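Local coordinates for hypothetical conserved protein (Geobacillus kaustophilus, PDB 2YXY) that is of unknown function, a DUF1811-family protein that joins two helices to an antiparallel beta sheet, at residues A[77-82]-A[91-96]. Numbering follows the deposited sequence.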
# COMPACT_ATOMS: atom_id res chain seq x y z
N TYR A 77 7.32 -1.32 -12.57
CA TYR A 77 8.30 -0.83 -11.60
C TYR A 77 8.08 0.61 -11.21
O TYR A 77 7.51 1.40 -11.97
CB TYR A 77 9.74 -1.01 -12.15
CG TYR A 77 10.19 -2.45 -12.19
CD1 TYR A 77 9.73 -3.32 -13.19
CD2 TYR A 77 10.99 -2.98 -11.18
CE1 TYR A 77 10.06 -4.67 -13.18
CE2 TYR A 77 11.32 -4.32 -11.15
CZ TYR A 77 10.85 -5.17 -12.15
OH TYR A 77 11.17 -6.52 -12.10
N PHE A 78 8.56 0.94 -10.02
CA PHE A 78 8.40 2.29 -9.49
C PHE A 78 9.77 2.84 -9.11
O PHE A 78 10.56 2.18 -8.45
CB PHE A 78 7.49 2.23 -8.25
CG PHE A 78 7.05 3.57 -7.72
CD1 PHE A 78 7.60 4.08 -6.55
CD2 PHE A 78 6.05 4.29 -8.37
CE1 PHE A 78 7.16 5.27 -6.02
CE2 PHE A 78 5.59 5.51 -7.85
CZ PHE A 78 6.15 6.00 -6.67
N LYS A 79 10.03 4.07 -9.53
CA LYS A 79 11.30 4.70 -9.24
C LYS A 79 11.08 5.67 -8.09
O LYS A 79 10.34 6.63 -8.23
CB LYS A 79 11.79 5.45 -10.47
CG LYS A 79 13.29 5.49 -10.59
CD LYS A 79 13.93 6.22 -9.45
CE LYS A 79 15.41 6.39 -9.73
NZ LYS A 79 15.63 6.95 -11.10
N VAL A 80 11.73 5.42 -6.96
CA VAL A 80 11.55 6.27 -5.80
C VAL A 80 12.34 7.58 -5.83
O VAL A 80 13.56 7.58 -5.96
CB VAL A 80 11.92 5.53 -4.52
CG1 VAL A 80 11.74 6.46 -3.32
CG2 VAL A 80 11.08 4.25 -4.39
N ARG A 81 11.63 8.69 -5.70
CA ARG A 81 12.27 9.99 -5.66
C ARG A 81 12.58 10.22 -4.19
O ARG A 81 13.72 10.51 -3.83
CB ARG A 81 11.31 11.06 -6.20
CG ARG A 81 11.82 12.49 -6.02
CD ARG A 81 10.74 13.51 -6.38
NE ARG A 81 11.00 14.81 -5.75
CZ ARG A 81 10.13 15.81 -5.68
NH1 ARG A 81 8.92 15.69 -6.21
NH2 ARG A 81 10.47 16.93 -5.06
N TYR A 82 11.57 10.08 -3.33
CA TYR A 82 11.82 10.27 -1.91
C TYR A 82 10.74 9.66 -1.02
O TYR A 82 9.60 9.48 -1.44
CB TYR A 82 11.98 11.75 -1.59
CG TYR A 82 10.69 12.52 -1.58
CD1 TYR A 82 9.99 12.72 -0.39
CD2 TYR A 82 10.16 13.05 -2.75
CE1 TYR A 82 8.79 13.43 -0.37
CE2 TYR A 82 8.97 13.76 -2.75
CZ TYR A 82 8.29 13.94 -1.55
OH TYR A 82 7.10 14.64 -1.53
N TRP A 91 7.63 7.64 -9.43
CA TRP A 91 6.81 7.45 -10.63
C TRP A 91 6.97 6.06 -11.23
O TRP A 91 8.02 5.43 -11.11
CB TRP A 91 7.17 8.53 -11.66
CG TRP A 91 8.63 8.85 -11.67
CD1 TRP A 91 9.64 8.04 -12.09
CD2 TRP A 91 9.26 10.03 -11.14
NE1 TRP A 91 10.86 8.63 -11.86
CE2 TRP A 91 10.65 9.86 -11.27
CE3 TRP A 91 8.77 11.22 -10.57
CZ2 TRP A 91 11.58 10.82 -10.85
CZ3 TRP A 91 9.70 12.18 -10.15
CH2 TRP A 91 11.08 11.98 -10.29
N ARG A 92 5.91 5.59 -11.88
CA ARG A 92 5.93 4.29 -12.53
C ARG A 92 6.67 4.44 -13.85
O ARG A 92 6.42 5.38 -14.59
CB ARG A 92 4.51 3.80 -12.82
CG ARG A 92 3.66 3.60 -11.57
CD ARG A 92 2.17 3.55 -11.93
NE ARG A 92 1.30 3.41 -10.76
CZ ARG A 92 0.88 2.25 -10.27
NH1 ARG A 92 0.08 2.22 -9.20
NH2 ARG A 92 1.23 1.11 -10.85
N LEU A 93 7.59 3.52 -14.14
CA LEU A 93 8.34 3.61 -15.38
C LEU A 93 7.46 3.45 -16.63
O LEU A 93 7.50 4.30 -17.53
CB LEU A 93 9.46 2.56 -15.38
CG LEU A 93 10.41 2.72 -14.19
CD1 LEU A 93 11.52 1.69 -14.26
CD2 LEU A 93 11.00 4.13 -14.18
N LYS A 94 6.66 2.39 -16.68
CA LYS A 94 5.80 2.14 -17.83
C LYS A 94 4.67 3.14 -18.01
O LYS A 94 3.89 3.02 -18.96
CB LYS A 94 5.21 0.73 -17.78
CG LYS A 94 6.21 -0.37 -18.10
CD LYS A 94 5.55 -1.52 -18.88
CE LYS A 94 4.47 -2.23 -18.07
NZ LYS A 94 3.31 -1.35 -17.75
N GLY A 95 4.57 4.12 -17.13
CA GLY A 95 3.51 5.09 -17.26
C GLY A 95 4.01 6.49 -17.54
O GLY A 95 5.11 6.67 -18.08
N ASN A 96 3.20 7.49 -17.20
CA ASN A 96 3.55 8.89 -17.39
C ASN A 96 4.56 9.27 -16.29
O ASN A 96 4.56 8.67 -15.21
CB ASN A 96 2.30 9.77 -17.28
CG ASN A 96 2.57 11.22 -17.62
OD1 ASN A 96 3.47 11.85 -17.06
ND2 ASN A 96 1.79 11.77 -18.55
O HOH W 1 6.00 0.85 -14.09
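Lys79 and Trp91 face each other as an antiparallel hydrogen-bonded pair: Lys79 N donates almost straight to Trp91 O (2.9 Å, 177° at the hydrogen), and Trp91 N returns a bond to Lys79 O at 3.1 Å. Two residues along, Leu93 N donates to Tyr77 O at 3.0 Å, carrying the ladder just past the end of strand 87-92. That carbonyl has a second donor, a water at 2.7 Å from Tyr77 O that in turn accepts from Lys94 N, so the turning chain stays tied to strand 76-84. Between these bonds Phe78 and Arg92 form the non-hydrogen-bonded pair. CG of Phe78 is anti to the backbone N (chi1 -170°), and the ring beyond lies against the Trp91 backbone, Trp91 N standing over one face with CE2 3.3 Å from it; CD2 also touches Arg92 CG. Leu102 and Leu107 touch the same buried side chain, and an alanine here would probably leave a gap between them and the Trp91 backbone. On the opposite face of the sheet the Lys79 and Trp91 side chains run side by side, Lys79 CB lying 3.6 Å from Trp91 NE1. The far end of the indole meets Arg81, whose extended chain brings CD to 4.1 Å from Trp91 CZ3 while its guanidinium forms a salt bridge with Glu99. Leu93 closes the other end, CD1 on Tyr77 CB and CD2 on Lys79 CB. The arrangement is the open end of a beta hairpin, strands 76-84 and 87-92, the central pair of a four-stranded antiparallel meander; nearer the turn, Arg81 and Tyr82 opposite Trp89 make a classic beta bulge.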